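Long-range contacts in iron transport multicopper oxidase FET3 (PDB 1ZPU), which oxidises ferrous to ferric iron with molecular oxygen at the yeast cell surface, using four copper ions, for high-affinity iron uptake through the permease FTR1: residues A[387-392]-A[442-447]; A[404-409]-A[437-442]. All coordinates share one frame; numbering follows the deposited sequence.

Contact 1 of 2, residues A[387-392]-A[442-447]. With CU1 (copper (I) ion), chain B.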
ATOM      1  N   GLN A 387       8.875  12.224 -13.068  1.00 69.72           N
ATOM      2  CA  GLN A 387       8.792  13.132 -14.205  1.00 69.73           C
ATOM      3  C   GLN A 387       7.372  13.692 -14.302  1.00 69.63           C
ATOM      4  O   GLN A 387       7.069  14.519 -15.165  1.00 69.54           O
ATOM      5  CB  GLN A 387       9.126  12.379 -15.483  1.00 69.84           C
ATOM      6  CG  GLN A 387      10.127  13.066 -16.371  1.00 71.06           C
ATOM      7  CD  GLN A 387      11.549  12.717 -16.002  1.00 72.01           C
ATOM      8  OE1 GLN A 387      11.812  11.654 -15.438  1.00 72.01           O
ATOM      9  NE2 GLN A 387      12.478  13.616 -16.311  1.00 72.96           N
ATOM     10  N   ASP A 388       6.508  13.214 -13.408  1.00 69.69           N
ATOM     11  CA  ASP A 388       5.098  13.612 -13.324  1.00 69.85           C
ATOM     12  C   ASP A 388       4.915  14.696 -12.258  1.00 69.67           C
ATOM     13  O   ASP A 388       5.668  14.727 -11.279  1.00 69.87           O
ATOM     14  CB  ASP A 388       4.230  12.392 -12.972  1.00 69.92           C
ATOM     15  CG  ASP A 388       2.764  12.755 -12.758  1.00 71.80           C
ATOM     16  OD1 ASP A 388       2.116  13.206 -13.733  1.00 73.55           O
ATOM     17  OD2 ASP A 388       2.247  12.597 -11.621  1.00 73.41           O
ATOM     18  N   THR A 389       3.913  15.565 -12.420  1.00 69.41           N
ATOM     19  CA  THR A 389       3.756  16.692 -11.489  1.00 69.17           C
ATOM     20  C   THR A 389       2.965  16.349 -10.236  1.00 69.10           C
ATOM     21  O   THR A 389       2.587  17.245  -9.495  1.00 69.30           O
ATOM     22  CB  THR A 389       3.172  17.971 -12.136  1.00 68.97           C
ATOM     23  OG1 THR A 389       1.784  17.778 -12.394  1.00 69.54           O
ATOM     24  CG2 THR A 389       3.874  18.317 -13.419  1.00 68.55           C
ATOM     25  N   GLY A 390       2.719  15.067  -9.987  1.00 69.21           N
ATOM     26  CA  GLY A 390       1.952  14.654  -8.805  1.00 69.12           C
ATOM     27  C   GLY A 390       2.770  13.971  -7.714  1.00 69.33           C
ATOM     28  O   GLY A 390       3.945  13.662  -7.908  1.00 69.39           O
ATOM     29  N   THR A 391       2.140  13.738  -6.565  1.00 69.47           N
ATOM     30  CA  THR A 391       2.729  12.962  -5.479  1.00 69.59           C
ATOM     31  C   THR A 391       2.330  11.507  -5.632  1.00 69.56           C
ATOM     32  O   THR A 391       1.180  11.224  -5.935  1.00 70.14           O
ATOM     33  CB  THR A 391       2.205  13.418  -4.124  1.00 69.49           C
ATOM     34  OG1 THR A 391       2.660  14.748  -3.860  1.00 70.83           O
ATOM     35  CG2 THR A 391       2.722  12.503  -3.029  1.00 70.36           C
ATOM     36  N   HIS A 392       3.266  10.584  -5.421  1.00 69.37           N
ATOM     37  CA  HIS A 392       2.953   9.163  -5.469  1.00 68.96           C
ATOM     38  C   HIS A 392       3.553   8.459  -4.270  1.00 69.28           C
ATOM     39  O   HIS A 392       4.741   8.641  -3.956  1.00 69.24           O
ATOM     40  CB  HIS A 392       3.524   8.521  -6.713  1.00 68.70           C
ATOM     41  CG  HIS A 392       3.197   9.246  -7.971  1.00 69.25           C
ATOM     42  ND1 HIS A 392       2.215   8.824  -8.837  1.00 70.13           N
ATOM     43  CD2 HIS A 392       3.722  10.367  -8.514  1.00 69.83           C
ATOM     44  CE1 HIS A 392       2.150   9.652  -9.862  1.00 70.74           C
ATOM     45  NE2 HIS A 392       3.058  10.596  -9.692  1.00 70.43           N
ATOM     46  N   ARG A 442       7.798  13.544  -3.949  1.00 69.04           N
ATOM     47  CA  ARG A 442       7.142  14.817  -4.124  1.00 68.83           C
ATOM     48  C   ARG A 442       7.005  15.120  -5.618  1.00 68.83           C
ATOM     49  O   ARG A 442       7.681  14.498  -6.444  1.00 68.49           O
ATOM     50  CB  ARG A 442       7.893  15.914  -3.357  1.00 68.77           C
ATOM     51  CG  ARG A 442       7.723  15.784  -1.846  1.00 68.46           C
ATOM     52  CD  ARG A 442       8.546  16.790  -1.070  1.00 68.62           C
ATOM     53  NE  ARG A 442       8.418  16.581   0.374  1.00 68.54           N
ATOM     54  CZ  ARG A 442       9.387  16.131   1.173  1.00 67.91           C
ATOM     55  NH1 ARG A 442      10.587  15.836   0.693  1.00 67.31           N
ATOM     56  NH2 ARG A 442       9.148  15.976   2.469  1.00 67.99           N
ATOM     57  N   PRO A 443       6.093  16.043  -5.976  1.00 69.02           N
ATOM     58  CA  PRO A 443       5.942  16.457  -7.371  1.00 69.05           C
ATOM     59  C   PRO A 443       7.266  16.768  -8.069  1.00 69.04           C
ATOM     60  O   PRO A 443       8.069  17.574  -7.575  1.00 69.19           O
ATOM     61  CB  PRO A 443       5.092  17.721  -7.258  1.00 68.86           C
ATOM     62  CG  PRO A 443       4.232  17.441  -6.088  1.00 68.79           C
ATOM     63  CD  PRO A 443       5.123  16.738  -5.109  1.00 68.96           C
ATOM     64  N   GLN A 444       7.479  16.104  -9.202  1.00 68.92           N
ATOM     65  CA  GLN A 444       8.632  16.330 -10.069  1.00 68.62           C
ATOM     66  C   GLN A 444       9.975  16.121  -9.360  1.00 68.80           C
ATOM     67  O   GLN A 444      11.000  16.644  -9.788  1.00 68.96           O
ATOM     68  CB  GLN A 444       8.561  17.722 -10.705  1.00 68.50           C
ATOM     69  CG  GLN A 444       7.259  18.030 -11.443  1.00 68.03           C
ATOM     70  CD  GLN A 444       7.429  19.116 -12.508  1.00 67.67           C
ATOM     71  OE1 GLN A 444       7.197  18.872 -13.696  1.00 67.00           O
ATOM     72  NE2 GLN A 444       7.855  20.308 -12.089  1.00 66.19           N
ATOM     73  N   SER A 445       9.971  15.334  -8.290  1.00 68.93           N
ATOM     74  CA  SER A 445      11.170  15.150  -7.482  1.00 68.95           C
ATOM     75  C   SER A 445      11.749  13.739  -7.592  1.00 69.14           C
ATOM     76  O   SER A 445      11.552  13.058  -8.591  1.00 69.42           O
ATOM     77  CB  SER A 445      10.895  15.534  -6.028  1.00 68.80           C
ATOM     78  OG  SER A 445      12.105  15.870  -5.378  1.00 68.03           O
ATOM     79  N   ASN A 446      12.484  13.317  -6.569  1.00 69.15           N
ATOM     80  CA  ASN A 446      13.150  12.023  -6.585  1.00 69.05           C
ATOM     81  C   ASN A 446      13.287  11.438  -5.198  1.00 69.00           C
ATOM     82  O   ASN A 446      13.179  12.154  -4.202  1.00 69.03           O
ATOM     83  CB  ASN A 446      14.532  12.125  -7.257  1.00 69.08           C
ATOM     84  CG  ASN A 446      15.435  13.171  -6.608  1.00 69.20           C
ATOM     85  OD1 ASN A 446      16.052  12.929  -5.570  1.00 69.92           O
ATOM     86  ND2 ASN A 446      15.525  14.333  -7.229  1.00 68.72           N
ATOM     87  N   PHE A 447      13.505  10.131  -5.137  1.00 68.99           N
ATOM     88  CA  PHE A 447      13.934   9.503  -3.902  1.00 68.97           C
ATOM     89  C   PHE A 447      14.875   8.340  -4.152  1.00 69.02           C
ATOM     90  O   PHE A 447      14.982   7.844  -5.279  1.00 69.02           O
ATOM     91  CB  PHE A 447      12.756   9.146  -2.973  1.00 68.90           C
ATOM     92  CG  PHE A 447      11.909   7.964  -3.408  1.00 69.29           C
ATOM     93  CD1 PHE A 447      10.521   8.059  -3.374  1.00 69.97           C
ATOM     94  CD2 PHE A 447      12.474   6.749  -3.774  1.00 69.60           C
ATOM     95  CE1 PHE A 447       9.706   6.975  -3.727  1.00 69.98           C
ATOM     96  CE2 PHE A 447      11.672   5.668  -4.139  1.00 69.90           C
ATOM     97  CZ  PHE A 447      10.285   5.782  -4.107  1.00 69.79           C
TER
HETATM   98 CU   CU1 B1001       0.977   7.237  -8.346  1.00 82.54          CU

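Contact 2 of 2, residues A[404-409]-A[437-442]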
ATOM      1  N   ILE A 404      17.041   6.956   2.114  1.00 69.02           N
ATOM      2  CA  ILE A 404      18.302   7.701   2.228  1.00 68.90           C
ATOM      3  C   ILE A 404      18.282   9.081   1.549  1.00 68.95           C
ATOM      4  O   ILE A 404      19.062   9.968   1.914  1.00 69.05           O
ATOM      5  CB  ILE A 404      19.515   6.866   1.773  1.00 68.70           C
ATOM      6  CG1 ILE A 404      19.473   6.628   0.271  1.00 68.55           C
ATOM      7  CG2 ILE A 404      19.555   5.537   2.518  1.00 68.52           C
ATOM      8  CD1 ILE A 404      20.800   6.265  -0.290  1.00 69.01           C
ATOM      9  N   GLN A 405      17.404   9.253   0.561  1.00 68.92           N
ATOM     10  CA  GLN A 405      17.095  10.580  -0.001  1.00 68.87           C
ATOM     11  C   GLN A 405      15.652  10.663  -0.472  1.00 68.98           C
ATOM     12  O   GLN A 405      15.130   9.723  -1.070  1.00 69.19           O
ATOM     13  CB  GLN A 405      18.033  10.972  -1.156  1.00 68.78           C
ATOM     14  CG  GLN A 405      17.588  12.258  -1.876  1.00 68.53           C
ATOM     15  CD  GLN A 405      18.669  12.913  -2.723  1.00 68.57           C
ATOM     16  OE1 GLN A 405      19.762  13.231  -2.238  1.00 68.62           O
ATOM     17  NE2 GLN A 405      18.352  13.151  -3.990  1.00 67.15           N
ATOM     18  N   ARG A 406      15.017  11.793  -0.183  1.00 68.92           N
ATOM     19  CA  ARG A 406      13.710  12.112  -0.719  1.00 68.62           C
ATOM     20  C   ARG A 406      13.627  13.619  -0.940  1.00 68.71           C
ATOM     21  O   ARG A 406      13.286  14.376  -0.026  1.00 68.78           O
ATOM     22  CB  ARG A 406      12.609  11.655   0.228  1.00 68.35           C
ATOM     23  CG  ARG A 406      11.232  11.945  -0.331  1.00 68.60           C
ATOM     24  CD  ARG A 406      10.386  12.621   0.699  1.00 68.46           C
ATOM     25  NE  ARG A 406       9.347  11.715   1.117  1.00 69.32           N
ATOM     26  CZ  ARG A 406       8.878  11.611   2.351  1.00 70.97           C
ATOM     27  NH1 ARG A 406       9.369  12.370   3.323  1.00 69.00           N
ATOM     28  NH2 ARG A 406       7.905  10.721   2.601  1.00 74.00           N
ATOM     29  N   ASP A 407      13.928  14.043  -2.162  1.00 68.79           N
ATOM     30  CA  ASP A 407      14.127  15.459  -2.475  1.00 68.96           C
ATOM     31  C   ASP A 407      12.840  16.298  -2.304  1.00 69.01           C
ATOM     32  O   ASP A 407      11.740  15.745  -2.198  1.00 69.09           O
ATOM     33  CB  ASP A 407      14.734  15.588  -3.884  1.00 68.71           C
ATOM     34  CG  ASP A 407      15.600  16.834  -4.056  1.00 68.92           C
ATOM     35  OD1 ASP A 407      15.681  17.676  -3.137  1.00 68.89           O
ATOM     36  OD2 ASP A 407      16.208  16.977  -5.139  1.00 69.22           O
ATOM     37  N   ARG A 408      13.005  17.622  -2.266  1.00 69.02           N
ATOM     38  CA  ARG A 408      11.920  18.594  -2.068  1.00 68.95           C
ATOM     39  C   ARG A 408      10.947  18.636  -3.242  1.00 69.24           C
ATOM     40  O   ARG A 408      11.222  18.074  -4.301  1.00 69.36           O
ATOM     41  CB  ARG A 408      12.502  19.999  -1.873  1.00 68.87           C
ATOM     42  CG  ARG A 408      13.101  20.622  -3.145  1.00 68.53           C
ATOM     43  CD  ARG A 408      13.674  21.995  -2.883  1.00 68.37           C
ATOM     44  NE  ARG A 408      14.289  22.606  -4.062  1.00 67.64           N
ATOM     45  CZ  ARG A 408      13.644  23.333  -4.978  1.00 67.21           C
ATOM     46  NH1 ARG A 408      12.340  23.535  -4.894  1.00 66.99           N
ATOM     47  NH2 ARG A 408      14.309  23.854  -6.001  1.00 66.55           N
ATOM     48  N   THR A 409       9.821  19.323  -3.060  1.00 69.23           N
ATOM     49  CA  THR A 409       8.886  19.538  -4.155  1.00 69.20           C
ATOM     50  C   THR A 409       9.471  20.491  -5.183  1.00 69.09           C
ATOM     51  O   THR A 409      10.056  21.514  -4.827  1.00 69.08           O
ATOM     52  CB  THR A 409       7.504  20.027  -3.656  1.00 69.32           C
ATOM     53  OG1 THR A 409       6.793  18.917  -3.079  1.00 70.67           O
ATOM     54  CG2 THR A 409       6.662  20.609  -4.798  1.00 68.45           C
ATOM     55  N   ASP A 437       7.701   0.866   4.651  1.00 69.49           N
ATOM     56  CA  ASP A 437       7.346   0.095   3.463  1.00 69.69           C
ATOM     57  C   ASP A 437       6.652   0.926   2.391  1.00 69.67           C
ATOM     58  O   ASP A 437       6.447   0.465   1.272  1.00 69.84           O
ATOM     59  CB  ASP A 437       6.554  -1.173   3.820  1.00 69.97           C
ATOM     60  CG  ASP A 437       5.211  -0.872   4.462  1.00 71.09           C
ATOM     61  OD1 ASP A 437       4.950  -1.476   5.528  1.00 72.34           O
ATOM     62  OD2 ASP A 437       4.421  -0.058   3.906  1.00 70.33           O
ATOM     63  N   THR A 438       6.306   2.159   2.726  1.00 69.57           N
ATOM     64  CA  THR A 438       5.575   2.998   1.795  1.00 69.28           C
ATOM     65  C   THR A 438       6.063   4.428   1.965  1.00 69.03           C
ATOM     66  O   THR A 438       6.109   4.944   3.073  1.00 68.72           O
ATOM     67  CB  THR A 438       4.047   2.862   2.024  1.00 69.60           C
ATOM     68  OG1 THR A 438       3.694   1.465   2.047  1.00 70.06           O
ATOM     69  CG2 THR A 438       3.246   3.582   0.945  1.00 69.02           C
ATOM     70  N   LEU A 439       6.427   5.044   0.843  1.00 68.97           N
ATOM     71  CA  LEU A 439       7.120   6.321   0.813  1.00 68.79           C
ATOM     72  C   LEU A 439       6.663   7.110  -0.400  1.00 68.89           C
ATOM     73  O   LEU A 439       6.556   6.555  -1.472  1.00 69.23           O
ATOM     74  CB  LEU A 439       8.630   6.081   0.719  1.00 68.40           C
ATOM     75  CG  LEU A 439       9.571   7.285   0.660  1.00 68.13           C
ATOM     76  CD1 LEU A 439       9.884   7.824   2.063  1.00 67.72           C
ATOM     77  CD2 LEU A 439      10.849   6.937  -0.099  1.00 66.50           C
ATOM     78  N   TYR A 440       6.407   8.403  -0.227  1.00 69.03           N
ATOM     79  CA  TYR A 440       6.017   9.258  -1.339  1.00 69.01           C
ATOM     80  C   TYR A 440       7.198  10.014  -1.968  1.00 69.19           C
ATOM     81  O   TYR A 440       8.095  10.472  -1.260  1.00 69.23           O
ATOM     82  CB  TYR A 440       4.905  10.243  -0.922  1.00 69.07           C
ATOM     83  CG  TYR A 440       5.272  11.328   0.094  1.00 68.93           C
ATOM     84  CD1 TYR A 440       5.957  12.474  -0.296  1.00 69.63           C
ATOM     85  CD2 TYR A 440       4.895  11.222   1.425  1.00 68.39           C
ATOM     86  CE1 TYR A 440       6.285  13.474   0.620  1.00 69.61           C
ATOM     87  CE2 TYR A 440       5.195  12.206   2.339  1.00 68.32           C
ATOM     88  CZ  TYR A 440       5.899  13.336   1.936  1.00 69.29           C
ATOM     89  OH  TYR A 440       6.216  14.339   2.836  1.00 68.95           O
ATOM     90  N   VAL A 441       7.193  10.122  -3.299  1.00 69.17           N
ATOM     91  CA  VAL A 441       7.962  11.149  -4.000  1.00 69.01           C
ATOM     92  C   VAL A 441       7.132  12.403  -4.083  1.00 69.15           C
ATOM     93  O   VAL A 441       5.913  12.339  -4.310  1.00 69.37           O
ATOM     94  CB  VAL A 441       8.235  10.838  -5.477  1.00 69.01           C
ATOM     95  CG1 VAL A 441       9.725  10.793  -5.756  1.00 69.30           C
ATOM     96  CG2 VAL A 441       7.469   9.616  -5.960  1.00 69.01           C
ATOM     97  N   ARG A 442       7.798  13.544  -3.949  1.00 69.04           N
ATOM     98  CA  ARG A 442       7.142  14.817  -4.124  1.00 68.83           C
ATOM     99  C   ARG A 442       7.005  15.120  -5.618  1.00 68.83           C
ATOM    100  O   ARG A 442       7.681  14.498  -6.444  1.00 68.49           O
ATOM    101  CB  ARG A 442       7.893  15.914  -3.357  1.00 68.77           C
ATOM    102  CG  ARG A 442       7.723  15.784  -1.846  1.00 68.46           C
ATOM    103  CD  ARG A 442       8.546  16.790  -1.070  1.00 68.62           C
ATOM    104  NE  ARG A 442       8.418  16.581   0.374  1.00 68.54           N
ATOM    105  CZ  ARG A 442       9.387  16.131   1.173  1.00 67.91           C
ATOM    106  NH1 ARG A 442      10.587  15.836   0.693  1.00 67.31           N
ATOM    107  NH2 ARG A 442       9.148  15.976   2.469  1.00 67.99           N
TER

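Contact 1 of 2, residues A[387-392]-A[442-447]
Pro443 lies against the loop 387-392, its ring reaching backbone and side chain alike. Pro443 CB comes within 3.4 Å of Thr389 O, its CD sits 3.4 Å from Thr391 OG1, and its CA-H points at Gly390 O. Beside this close-packed patch, Gln444 N donates to Asp388 O at 3.1 Å, the one hydrogen bond between the segments. Proline suits this place because Arg442 to Ser445 form a type II beta turn, whose second position takes a phi near the one the ring imposes; Gln444, third, takes a positive phi (58°). In the facing loop, Asp388 to Gly390 form an Asx turn just ahead of His392, a ligand of the type 1 copper in a domain of the cupredoxin fold. Asp388 OD2 accepts from Gly390 N at 3.0 Å and from His392 NE2 at 2.9 Å, the two donors approaching from opposite faces of the carboxylate. This probably steadies the imidazole of His392, whose ND1 binds the copper at 2.1 Å, with Cys463 and His468 as further ligands. Toward solvent the contact is looser: exposed Thr389 lies side by side with Gln444, its CG2 3.4 Å from OE1 of Gln444, while Gln444 NE2 turns to the carbonyls of Glu416 and Tyr410.

Contact 2 of 2, residues A[404-409]-A[437-442]
Arg406 NE donates to Tyr440 O at 3.0 Å, a fairly straight bond (162°) lying in both the carbonyl and the guanidinium plane. CG is anti to the backbone N (chi1 -178°), and bends at the next two torsions turn the chain, the guanidinium lying flat on the Tyr440 ring. The planes are 17° apart and Arg406 CZ stands 3.6 Å from the centroid of the Tyr440 ring, a cation-pi stack; Leu439 CD1 covers the opposite face, 3.5 Å from Arg406 NH2. Arg442 crosses Arg406 at about a right angle, and its NH1 donates to Asp407 O at 3.1 Å, from above the carbonyl plane. The two like charges come close, Arg406 NH1 to Arg442 NH2 being 3.7 Å, but Asp298 forms salt bridges with both and Asp299 with Arg406, which probably offsets the repulsion. Thr409 OG1 packs on the aliphatic CB of Arg442, 3.2 Å away. An alanine in place of Arg406 would probably leave Asp299 without this mate, Tyr440 O without its donor and a gap between Leu439 and the tyrosine ring. Arginine thus joins strand 401-406 to strand 438-441, one from each sheet of the beta sandwich typical of a cupredoxin domain.

Overall arrangement
Contacts 1 and 2 lie about 9 Å apart, centre to centre, in the third plastocyanin-like domain and share Arg442. Along the chain the order is 387-392, 404-409, 437-442, 442-447, so contact 2 is nested within the loop that contact 1 closes. Strands 438-441 and 446-452 follow each other but belong to different sheets, and the turn between them carries the chain across. Strand 446-452 neighbours 401-406, and Ser445 OG probably bonds to Arg408 O, 2.6 Å away. Strand 438-441 pairs with 392-396, which holds the copper ligands His392 and His395, with His397 immediately after it, so both contacts adjoin the framework of the metal sites.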